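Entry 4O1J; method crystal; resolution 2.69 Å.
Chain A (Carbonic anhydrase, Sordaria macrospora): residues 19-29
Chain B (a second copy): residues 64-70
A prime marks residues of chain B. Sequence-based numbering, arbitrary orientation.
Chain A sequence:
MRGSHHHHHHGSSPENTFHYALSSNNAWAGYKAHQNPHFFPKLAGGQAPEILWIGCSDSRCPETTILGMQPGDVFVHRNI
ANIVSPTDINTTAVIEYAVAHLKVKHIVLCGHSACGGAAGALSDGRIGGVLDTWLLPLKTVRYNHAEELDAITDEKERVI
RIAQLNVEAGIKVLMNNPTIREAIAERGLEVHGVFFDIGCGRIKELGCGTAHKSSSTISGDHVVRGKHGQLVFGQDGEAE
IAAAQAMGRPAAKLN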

ATOM      1  N   HIS A  19     -13.261 -27.203  12.108  1.00 38.11           N
ATOM      2  CA  HIS A  19     -14.057 -27.558  13.278  1.00 40.29           C
ATOM      3  C   HIS A  19     -13.177 -28.243  14.320  1.00 40.61           C
ATOM      4  O   HIS A  19     -13.389 -28.093  15.531  1.00 39.19           O
ATOM      5  CB  HIS A  19     -15.234 -28.451  12.882  1.00 41.99           C
ATOM      6  CG  HIS A  19     -16.338 -27.721  12.178  1.00 44.74           C
ATOM      7  ND1 HIS A  19     -16.801 -26.484  12.591  1.00 45.36           N
ATOM      8  CD2 HIS A  19     -17.063 -28.039  11.081  1.00 45.76           C
ATOM      9  CE1 HIS A  19     -17.763 -26.083  11.786  1.00 45.34           C
ATOM     10  NE2 HIS A  19     -17.947 -27.012  10.860  1.00 45.91           N
ATOM     11  N   TYR A  20     -12.159 -28.957  13.846  1.00 41.44           N
ATOM     12  CA  TYR A  20     -11.180 -29.545  14.744  1.00 42.10           C
ATOM     13  C   TYR A  20     -10.397 -28.429  15.426  1.00 41.17           C
ATOM     14  O   TYR A  20     -10.061 -28.534  16.606  1.00 39.40           O
ATOM     15  CB  TYR A  20     -10.223 -30.485  14.007  1.00 44.28           C
ATOM     16  CG  TYR A  20      -9.105 -30.986  14.899  1.00 46.49           C
ATOM     17  CD1 TYR A  20      -9.352 -31.924  15.897  1.00 47.73           C
ATOM     18  CD2 TYR A  20      -7.813 -30.482  14.778  1.00 46.74           C
ATOM     19  CE1 TYR A  20      -8.336 -32.368  16.733  1.00 48.22           C
ATOM     20  CE2 TYR A  20      -6.794 -30.919  15.608  1.00 47.57           C
ATOM     21  CZ  TYR A  20      -7.059 -31.862  16.584  1.00 48.17           C
ATOM     22  OH  TYR A  20      -6.044 -32.296  17.410  1.00 48.23           O
ATOM     23  N   ALA A  21     -10.111 -27.359  14.683  1.00 41.84           N
ATOM     24  CA  ALA A  21      -9.396 -26.214  15.259  1.00 40.62           C
ATOM     25  C   ALA A  21     -10.217 -25.526  16.357  1.00 38.11           C
ATOM     26  O   ALA A  21      -9.673 -25.090  17.382  1.00 37.35           O
ATOM     27  CB  ALA A  21      -9.025 -25.212  14.167  1.00 40.30           C
ATOM     28  N   LEU A  22     -11.531 -25.445  16.149  1.00 36.38           N
ATOM     29  CA  LEU A  22     -12.412 -24.881  17.171  1.00 34.47           C
ATOM     30  C   LEU A  22     -12.456 -25.781  18.405  1.00 35.92           C
ATOM     31  O   LEU A  22     -12.415 -25.310  19.552  1.00 35.43           O
ATOM     32  CB  LEU A  22     -13.817 -24.667  16.610  1.00 32.56           C
ATOM     33  CG  LEU A  22     -13.894 -23.613  15.499  1.00 31.98           C
ATOM     34  CD1 LEU A  22     -15.340 -23.296  15.139  1.00 31.28           C
ATOM     35  CD2 LEU A  22     -13.140 -22.346  15.893  1.00 29.48           C
ATOM     36  N   SER A  23     -12.544 -27.083  18.157  1.00 37.80           N
ATOM     37  CA  SER A  23     -12.537 -28.072  19.227  1.00 39.67           C
ATOM     38  C   SER A  23     -11.259 -28.007  20.079  1.00 40.01           C
ATOM     39  O   SER A  23     -11.317 -28.024  21.318  1.00 39.07           O
ATOM     40  CB  SER A  23     -12.700 -29.468  18.624  1.00 41.39           C
ATOM     41  OG  SER A  23     -12.285 -30.468  19.529  1.00 43.41           O
ATOM     42  N   SER A  24     -10.114 -27.911  19.407  1.00 40.66           N
ATOM     43  CA  SER A  24      -8.822 -27.872  20.082  1.00 40.07           C
ATOM     44  C   SER A  24      -8.676 -26.565  20.829  1.00 39.31           C
ATOM     45  O   SER A  24      -8.033 -26.503  21.876  1.00 38.83           O
ATOM     46  CB  SER A  24      -7.672 -28.041  19.089  1.00 40.25           C
ATOM     47  OG  SER A  24      -7.749 -29.280  18.414  1.00 41.67           O
ATOM     48  N   ASN A  25      -9.279 -25.514  20.286  1.00 38.98           N
ATOM     49  CA  ASN A  25      -9.290 -24.248  20.992  1.00 38.02           C
ATOM     50  C   ASN A  25     -10.040 -24.399  22.304  1.00 38.33           C
ATOM     51  O   ASN A  25      -9.550 -23.987  23.354  1.00 38.74           O
ATOM     52  CB  ASN A  25      -9.924 -23.142  20.147  1.00 36.62           C
ATOM     53  CG  ASN A  25     -10.380 -21.960  20.988  1.00 34.14           C
ATOM     54  OD1 ASN A  25      -9.573 -21.118  21.394  1.00 34.77           O
ATOM     55  ND2 ASN A  25     -11.678 -21.905  21.272  1.00 31.17           N
ATOM     56  N   ASN A  26     -11.220 -25.009  22.244  1.00 37.75           N
ATOM     57  CA  ASN A  26     -12.016 -25.203  23.449  1.00 36.95           C
ATOM     58  C   ASN A  26     -11.290 -26.082  24.478  1.00 35.49           C
ATOM     59  O   ASN A  26     -11.386 -25.851  25.693  1.00 33.80           O
ATOM     60  CB  ASN A  26     -13.375 -25.807  23.085  1.00 38.13           C
ATOM     61  CG  ASN A  26     -14.294 -25.951  24.284  1.00 38.68           C
ATOM     62  OD1 ASN A  26     -14.497 -27.053  24.797  1.00 38.59           O
ATOM     63  ND2 ASN A  26     -14.854 -24.834  24.740  1.00 38.48           N
ATOM     64  N   ALA A  27     -10.529 -27.059  23.990  1.00 34.89           N
ATOM     65  CA  ALA A  27      -9.790 -27.949  24.884  1.00 33.88           C
ATOM     66  C   ALA A  27      -8.642 -27.204  25.561  1.00 34.91           C
ATOM     67  O   ALA A  27      -8.437 -27.315  26.777  1.00 33.28           O
ATOM     68  CB  ALA A  27      -9.270 -29.157  24.128  1.00 32.10           C
ATOM     69  N   TRP A  28      -7.909 -26.432  24.764  1.00 37.17           N
ATOM     70  CA  TRP A  28      -6.798 -25.630  25.256  1.00 36.80           C
ATOM     71  C   TRP A  28      -7.285 -24.619  26.275  1.00 36.96           C
ATOM     72  O   TRP A  28      -6.632 -24.380  27.284  1.00 38.61           O
ATOM     73  CB  TRP A  28      -6.098 -24.909  24.103  1.00 35.89           C
ATOM     74  CG  TRP A  28      -5.096 -23.902  24.557  1.00 35.21           C
ATOM     75  CD1 TRP A  28      -3.800 -24.139  24.905  1.00 35.96           C
ATOM     76  CD2 TRP A  28      -5.306 -22.489  24.716  1.00 35.74           C
ATOM     77  NE1 TRP A  28      -3.187 -22.964  25.274  1.00 36.36           N
ATOM     78  CE2 TRP A  28      -4.084 -21.943  25.166  1.00 35.80           C
ATOM     79  CE3 TRP A  28      -6.402 -21.644  24.521  1.00 35.61           C
ATOM     80  CZ2 TRP A  28      -3.936 -20.574  25.423  1.00 35.14           C
ATOM     81  CZ3 TRP A  28      -6.248 -20.284  24.779  1.00 34.42           C
ATOM     82  CH2 TRP A  28      -5.024 -19.766  25.226  1.00 34.32           C
ATOM     83  N   ALA A  29      -8.437 -24.021  25.999  1.00 35.38           N
ATOM     84  CA  ALA A  29      -9.024 -23.046  26.905  1.00 34.32           C
ATOM     85  C   ALA A  29      -9.460 -23.711  28.210  1.00 34.58           C
ATOM     86  O   ALA A  29      -9.287 -23.136  29.282  1.00 33.11           O
ATOM     87  CB  ALA A  29     -10.199 -22.341  26.242  1.00 33.27           C
TER
ATOM     88  N   THR B  64      -1.555 -20.151  16.814  1.00 26.99           N
ATOM     89  CA  THR B  64      -1.117 -21.530  16.936  1.00 29.99           C
ATOM     90  C   THR B  64      -1.264 -22.027  18.366  1.00 33.57           C
ATOM     91  O   THR B  64      -1.494 -23.218  18.593  1.00 34.49           O
ATOM     92  CB  THR B  64       0.336 -21.689  16.469  1.00 31.75           C
ATOM     93  OG1 THR B  64       0.474 -21.112  15.164  1.00 33.87           O
ATOM     94  CG2 THR B  64       0.714 -23.149  16.384  1.00 32.13           C
ATOM     95  N   THR B  65      -1.154 -21.115  19.328  1.00 34.74           N
ATOM     96  CA  THR B  65      -1.330 -21.472  20.735  1.00 33.62           C
ATOM     97  C   THR B  65      -2.805 -21.644  21.091  1.00 33.94           C
ATOM     98  O   THR B  65      -3.197 -22.661  21.671  1.00 34.87           O
ATOM     99  CB  THR B  65      -0.715 -20.415  21.684  1.00 33.46           C
ATOM    100  OG1 THR B  65       0.695 -20.319  21.458  1.00 34.54           O
ATOM    101  CG2 THR B  65      -0.935 -20.813  23.133  1.00 33.40           C
ATOM    102  N   ILE B  66      -3.620 -20.657  20.725  1.00 32.35           N
ATOM    103  CA  ILE B  66      -5.019 -20.641  21.132  1.00 30.89           C
ATOM    104  C   ILE B  66      -5.846 -21.680  20.389  1.00 32.70           C
ATOM    105  O   ILE B  66      -6.911 -22.079  20.858  1.00 34.16           O
ATOM    106  CB  ILE B  66      -5.644 -19.245  20.923  1.00 28.59           C
ATOM    107  CG1 ILE B  66      -5.653 -18.878  19.437  1.00 26.58           C
ATOM    108  CG2 ILE B  66      -4.891 -18.203  21.731  1.00 27.46           C
ATOM    109  CD1 ILE B  66      -6.279 -17.537  19.131  1.00 23.95           C
ATOM    110  N   LEU B  67      -5.336 -22.150  19.257  1.00 33.04           N
ATOM    111  CA  LEU B  67      -6.001 -23.216  18.517  1.00 33.57           C
ATOM    112  C   LEU B  67      -5.446 -24.567  18.952  1.00 35.57           C
ATOM    113  O   LEU B  67      -5.911 -25.616  18.500  1.00 35.85           O
ATOM    114  CB  LEU B  67      -5.820 -23.036  17.011  1.00 32.40           C
ATOM    115  CG  LEU B  67      -6.531 -21.870  16.327  1.00 31.74           C
ATOM    116  CD1 LEU B  67      -6.171 -21.837  14.857  1.00 30.97           C
ATOM    117  CD2 LEU B  67      -8.033 -21.976  16.507  1.00 31.97           C
ATOM    118  N   GLY B  68      -4.448 -24.531  19.831  1.00 36.25           N
ATOM    119  CA  GLY B  68      -3.835 -25.738  20.352  1.00 37.70           C
ATOM    120  C   GLY B  68      -3.296 -26.632  19.253  1.00 38.95           C
ATOM    121  O   GLY B  68      -3.482 -27.852  19.289  1.00 38.27           O
ATOM    122  N   MET B  69      -2.641 -26.022  18.267  1.00 39.48           N
ATOM    123  CA  MET B  69      -2.068 -26.774  17.156  1.00 38.13           C
ATOM    124  C   MET B  69      -0.555 -26.619  17.142  1.00 38.02           C
ATOM    125  O   MET B  69       0.018 -25.989  18.029  1.00 36.75           O
ATOM    126  CB  MET B  69      -2.676 -26.328  15.822  1.00 36.41           C
ATOM    127  CG  MET B  69      -4.170 -26.624  15.713  1.00 35.98           C
ATOM    128  SD  MET B  69      -4.922 -26.129  14.151  1.00 60.23           S
ATOM    129  CE  MET B  69      -4.852 -27.655  13.225  1.00 41.39           C
ATOM    130  N   GLN B  70       0.084 -27.181  16.125  1.00 40.26           N
ATOM    131  CA  GLN B  70       1.536 -27.301  16.122  1.00 41.03           C
ATOM    132  C   GLN B  70       2.133 -26.435  15.010  1.00 39.52           C
ATOM    133  O   GLN B  70       1.443 -26.118  14.046  1.00 38.77           O
ATOM    134  CB  GLN B  70       1.919 -28.776  15.953  1.00 42.73           C
ATOM    135  CG  GLN B  70       3.100 -29.209  16.792  1.00 44.40           C
ATOM    136  CD  GLN B  70       2.812 -29.055  18.271  1.00 45.92           C
ATOM    137  OE1 GLN B  70       1.895 -29.683  18.799  1.00 46.54           O
ATOM    138  NE2 GLN B  70       3.570 -28.190  18.941  1.00 46.45           N
TER

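One helix meets the C-terminal end of another. Residues 19-29 of chain A are helical throughout, and their flank receives the last turn of a chain B helix and the loop that follows. The backbones come close: Asn25 CA lies 4.2 Å from Leu67′ CA, and Ser24 CA 5.4 Å from Gly68′ CA. The turn is closed internally as a Schellman motif, with Gly68′ N bonded to Thr65′ O (2.9 Å) and Met69′ N to Thr64′ O (3.0 Å). Gly68′ has positive phi, which favours glycine, and the site is crowded as well: an ideal CB there would sit 3.3 Å from Ser24 O and 3.5 Å from Trp28 CB.

The polar contacts centre on carbonyls at the end of the chain B helix. Asn25 CA approaches Ile66′ O at 3.2 Å, a CA-H...O contact that the close backbones make possible. The Asn25 side chain reaches the same carbonyl, OD1 to Ile66′ O at 2.9 Å; the amide is probably turned over in the model, so whether this is a hydrogen bond stays open. Ser24 points toward chain B, yet its OG bonds back to Tyr20 O (3.0 Å) within its own helix, while its CB packs against Leu67′ O at 3.1 Å.

Trp28 supplies the aromatic surface. Ile66′ CA stands over the face of its six-membered ring, 3.9 Å from the centroid and 14° off the normal, a CH-pi contact, and Trp28 CH2 meets Ile66′ CG2 at 3.8 Å.

Apolar contacts complete the fit. Ala21 CB touches Leu67′ CD2 (4.1 Å) and Met69′ SD (4.2 Å). Met69′ CE extends to the edge of the Tyr20 ring, 4.4 Å from Tyr20 CD2. The lesson is close backbones, a glycine where a CB would crowd Ser24 O, and a broad ring alongside.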